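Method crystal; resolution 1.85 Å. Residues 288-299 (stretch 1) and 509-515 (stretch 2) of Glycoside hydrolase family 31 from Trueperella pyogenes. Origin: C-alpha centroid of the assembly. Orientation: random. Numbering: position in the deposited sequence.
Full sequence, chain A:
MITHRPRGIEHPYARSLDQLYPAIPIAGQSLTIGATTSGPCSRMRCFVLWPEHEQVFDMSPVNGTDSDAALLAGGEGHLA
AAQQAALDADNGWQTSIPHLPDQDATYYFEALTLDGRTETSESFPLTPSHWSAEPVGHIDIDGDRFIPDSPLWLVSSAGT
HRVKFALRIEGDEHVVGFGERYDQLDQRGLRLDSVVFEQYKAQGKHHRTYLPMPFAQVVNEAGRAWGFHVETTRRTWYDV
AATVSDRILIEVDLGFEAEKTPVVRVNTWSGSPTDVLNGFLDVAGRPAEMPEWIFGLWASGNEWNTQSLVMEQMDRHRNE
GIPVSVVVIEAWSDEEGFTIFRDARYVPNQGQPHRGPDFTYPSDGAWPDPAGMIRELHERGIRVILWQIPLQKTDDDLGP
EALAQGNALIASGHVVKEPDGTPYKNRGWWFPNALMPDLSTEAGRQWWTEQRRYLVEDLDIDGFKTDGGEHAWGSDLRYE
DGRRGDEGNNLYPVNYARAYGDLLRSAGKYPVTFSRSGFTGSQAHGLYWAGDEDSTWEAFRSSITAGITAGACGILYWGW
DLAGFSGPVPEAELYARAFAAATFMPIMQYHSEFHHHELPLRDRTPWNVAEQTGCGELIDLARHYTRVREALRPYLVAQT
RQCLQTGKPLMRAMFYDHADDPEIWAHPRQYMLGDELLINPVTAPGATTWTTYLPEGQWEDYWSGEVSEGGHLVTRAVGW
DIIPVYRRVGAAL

Stretch 1 288-299: AEMPEWIFGLWA
Stretch 2, residues 509-515: KYPVTFS

No direct hydrogen bond joins these two stretches, 214 or more residues apart for any touching pair; apolar packing burying 458 Å² (both sides summed) and one bridging water hold them together. The water donates to Met290 O (2.9 Å) and makes a weak hydrogen bond with Tyr510 OH (3.3 Å). Stretch 1 runs extended through Pro291 (phi/psi -75/152), makes a 3-10 turn over 292-295, with Ile294 N to Pro291 O at 3.3 Å and Phe295 N to Glu292 O at 3.1 Å, then becomes a strand that includes Trp298 (-96/126). Stretch 2 is extended at Tyr510 (-64/148), bends at Pro511 (-83/66) and Val512 (-86/88), and enters a strand that includes Phe514 (-135/106). The closest CA atoms across the contact, Met290 CA and Tyr510 CA, lie 6.7 Å apart. Tyr510 (chi1 m, chi2 -92°) offers a ring face to Pro291, whose CD sits 3.8 Å from the Tyr510 ring centroid, 25° off its normal, a CH-pi contact suited to a rigid pyrrolidine; Glu289 O lies at the ring edge, 3.7 Å from Tyr510 CD1. Met290 starts away, but its m, m, t side chain curls back, placing Met290 CE 3.5 Å from Pro511 O and Met290 SD 4.0 Å from Val512 CG2. Val512 (chi1 t) points toward stretch 1, compact enough for a crowded pocket: its CG2 lies 3.7 Å from Trp293 CH2, 4.1 Å from Pro291 CD and 4.3 Å from Ile294 CG2, while Val512 CG1 is 4.4 Å from Trp298 CH2. Trp298 (m, chi2 45°) is anchored by its NE1 donating to Ile294 O at 2.9 Å, which satisfies its polar atom in this buried site. Its six-membered ring meets the Phe514 ring (t, chi2 54°) obliquely, centroids 4.7 Å apart and planes at 39°, with Trp298 CZ3 over the Phe514 face, 3.9 Å from Phe514 CG.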

# COMPACT_ATOMS: atom_id res chain seq x y z
N ALA A 288 -12.32 3.46 -13.37
CA ALA A 288 -12.64 2.92 -14.69
C ALA A 288 -13.90 2.04 -14.63
O ALA A 288 -14.22 1.51 -13.56
CB ALA A 288 -11.45 2.06 -15.14
N GLU A 289 -14.58 1.85 -15.76
CA GLU A 289 -15.61 0.81 -15.88
C GLU A 289 -14.96 -0.59 -15.75
O GLU A 289 -13.86 -0.82 -16.26
CB GLU A 289 -16.32 0.86 -17.22
CG GLU A 289 -17.12 2.13 -17.54
CD GLU A 289 -16.69 2.76 -18.84
OE1 GLU A 289 -17.51 3.07 -19.68
OE2 GLU A 289 -15.48 2.97 -19.02
N MET A 290 -15.67 -1.51 -15.09
CA MET A 290 -15.16 -2.87 -14.88
C MET A 290 -16.19 -3.91 -15.30
O MET A 290 -17.37 -3.62 -15.32
CB MET A 290 -14.79 -3.08 -13.40
CG MET A 290 -13.50 -2.39 -12.98
SD MET A 290 -12.06 -3.21 -13.71
CE MET A 290 -10.85 -1.92 -13.67
N PRO A 291 -15.73 -5.12 -15.66
CA PRO A 291 -16.66 -6.18 -16.04
C PRO A 291 -17.36 -6.77 -14.82
O PRO A 291 -16.78 -6.76 -13.72
CB PRO A 291 -15.76 -7.20 -16.70
CG PRO A 291 -14.43 -7.03 -16.05
CD PRO A 291 -14.34 -5.60 -15.60
N GLU A 292 -18.56 -7.29 -15.00
CA GLU A 292 -19.37 -7.81 -13.87
C GLU A 292 -18.72 -8.97 -13.10
O GLU A 292 -18.98 -9.16 -11.91
CB GLU A 292 -20.79 -8.21 -14.29
CG GLU A 292 -20.92 -9.27 -15.39
CD GLU A 292 -20.66 -10.71 -14.92
OE1 GLU A 292 -21.12 -11.06 -13.80
OE2 GLU A 292 -20.02 -11.51 -15.69
N TRP A 293 -17.87 -9.75 -13.78
CA TRP A 293 -17.24 -10.91 -13.13
C TRP A 293 -16.30 -10.56 -11.97
O TRP A 293 -16.01 -11.44 -11.16
CB TRP A 293 -16.53 -11.84 -14.13
CG TRP A 293 -15.48 -11.21 -15.07
CD1 TRP A 293 -15.69 -10.84 -16.38
CD2 TRP A 293 -14.10 -10.94 -14.80
NE1 TRP A 293 -14.52 -10.36 -16.92
CE2 TRP A 293 -13.54 -10.39 -15.97
CE3 TRP A 293 -13.28 -11.12 -13.68
CZ2 TRP A 293 -12.20 -10.02 -16.06
CZ3 TRP A 293 -11.93 -10.75 -13.78
CH2 TRP A 293 -11.41 -10.20 -14.96
N ILE A 294 -15.87 -9.30 -11.84
CA ILE A 294 -15.09 -8.91 -10.66
C ILE A 294 -15.87 -9.04 -9.34
O ILE A 294 -15.26 -9.11 -8.28
CB ILE A 294 -14.41 -7.52 -10.76
CG1 ILE A 294 -15.42 -6.38 -10.77
CG2 ILE A 294 -13.47 -7.47 -11.96
CD1 ILE A 294 -14.86 -5.06 -10.32
N PHE A 295 -17.20 -9.12 -9.42
CA PHE A 295 -18.05 -9.13 -8.23
C PHE A 295 -18.41 -10.49 -7.68
O PHE A 295 -19.10 -10.57 -6.65
CB PHE A 295 -19.32 -8.32 -8.50
CG PHE A 295 -19.05 -6.86 -8.70
CD1 PHE A 295 -18.48 -6.11 -7.68
CD2 PHE A 295 -19.39 -6.23 -9.87
CE1 PHE A 295 -18.23 -4.75 -7.86
CE2 PHE A 295 -19.15 -4.87 -10.06
CZ PHE A 295 -18.56 -4.14 -9.06
N GLY A 296 -17.97 -11.57 -8.33
CA GLY A 296 -18.12 -12.91 -7.74
C GLY A 296 -17.02 -13.21 -6.72
O GLY A 296 -16.17 -12.38 -6.46
N LEU A 297 -17.03 -14.40 -6.14
CA LEU A 297 -15.96 -14.75 -5.19
C LEU A 297 -14.62 -14.96 -5.91
O LEU A 297 -14.55 -15.65 -6.96
CB LEU A 297 -16.35 -16.01 -4.40
CG LEU A 297 -15.34 -16.54 -3.38
CD1 LEU A 297 -15.05 -15.49 -2.33
CD2 LEU A 297 -15.90 -17.80 -2.74
N TRP A 298 -13.58 -14.36 -5.36
CA TRP A 298 -12.21 -14.57 -5.82
C TRP A 298 -11.55 -15.65 -4.94
O TRP A 298 -11.54 -15.51 -3.71
CB TRP A 298 -11.38 -13.30 -5.69
CG TRP A 298 -11.72 -12.19 -6.63
CD1 TRP A 298 -12.96 -11.73 -6.96
CD2 TRP A 298 -10.79 -11.39 -7.35
NE1 TRP A 298 -12.86 -10.69 -7.86
CE2 TRP A 298 -11.53 -10.46 -8.11
CE3 TRP A 298 -9.39 -11.37 -7.42
CZ2 TRP A 298 -10.93 -9.53 -8.96
CZ3 TRP A 298 -8.77 -10.42 -8.25
CH2 TRP A 298 -9.54 -9.51 -9.00
N ALA A 299 -11.01 -16.68 -5.57
CA ALA A 299 -10.27 -17.75 -4.88
C ALA A 299 -8.76 -17.56 -5.07
O ALA A 299 -8.32 -17.31 -6.18
CB ALA A 299 -10.67 -19.07 -5.46
N LYS A 509 -8.79 -6.35 -23.62
CA LYS A 509 -9.35 -6.77 -22.34
C LYS A 509 -9.57 -5.59 -21.39
O LYS A 509 -8.97 -4.53 -21.54
CB LYS A 509 -8.41 -7.81 -21.72
CG LYS A 509 -8.40 -9.11 -22.50
CD LYS A 509 -7.40 -10.05 -21.92
CE LYS A 509 -7.40 -11.40 -22.64
NZ LYS A 509 -8.35 -12.31 -21.98
N TYR A 510 -10.44 -5.79 -20.39
CA TYR A 510 -10.57 -4.83 -19.30
C TYR A 510 -9.27 -4.75 -18.47
O TYR A 510 -8.58 -5.75 -18.32
CB TYR A 510 -11.69 -5.27 -18.35
CG TYR A 510 -13.08 -4.93 -18.83
CD1 TYR A 510 -13.68 -3.74 -18.47
CD2 TYR A 510 -13.80 -5.84 -19.59
CE1 TYR A 510 -14.98 -3.44 -18.88
CE2 TYR A 510 -15.08 -5.55 -20.01
CZ TYR A 510 -15.67 -4.35 -19.65
OH TYR A 510 -16.95 -4.09 -20.07
N PRO A 511 -8.95 -3.57 -17.91
CA PRO A 511 -7.69 -3.37 -17.19
C PRO A 511 -7.81 -3.85 -15.74
O PRO A 511 -7.75 -3.06 -14.79
CB PRO A 511 -7.50 -1.85 -17.27
CG PRO A 511 -8.92 -1.32 -17.22
CD PRO A 511 -9.68 -2.30 -18.09
N VAL A 512 -7.98 -5.15 -15.59
CA VAL A 512 -8.16 -5.74 -14.29
C VAL A 512 -6.76 -6.01 -13.71
O VAL A 512 -6.17 -7.08 -13.92
CB VAL A 512 -9.04 -7.00 -14.36
CG1 VAL A 512 -9.18 -7.62 -12.98
CG2 VAL A 512 -10.43 -6.65 -14.91
N THR A 513 -6.23 -5.01 -13.02
CA THR A 513 -5.08 -5.16 -12.14
C THR A 513 -5.56 -5.17 -10.69
O THR A 513 -6.59 -4.58 -10.37
CB THR A 513 -4.04 -4.05 -12.32
OG1 THR A 513 -4.62 -2.75 -12.07
CG2 THR A 513 -3.51 -4.09 -13.73
N PHE A 514 -4.80 -5.81 -9.81
CA PHE A 514 -5.17 -5.99 -8.41
C PHE A 514 -3.90 -5.68 -7.62
O PHE A 514 -2.96 -6.49 -7.61
CB PHE A 514 -5.63 -7.45 -8.22
CG PHE A 514 -6.26 -7.79 -6.89
CD1 PHE A 514 -7.34 -7.08 -6.39
CD2 PHE A 514 -5.83 -8.90 -6.19
CE1 PHE A 514 -7.93 -7.45 -5.19
CE2 PHE A 514 -6.43 -9.30 -5.00
CZ PHE A 514 -7.49 -8.57 -4.49
N SER A 515 -3.87 -4.50 -6.97
CA SER A 515 -2.67 -3.93 -6.33
C SER A 515 -2.91 -3.66 -4.85
O SER A 515 -4.04 -3.58 -4.44
CB SER A 515 -2.29 -2.59 -6.98
OG SER A 515 -2.18 -2.72 -8.38
O HOH W 1 -18.30 -2.24 -17.67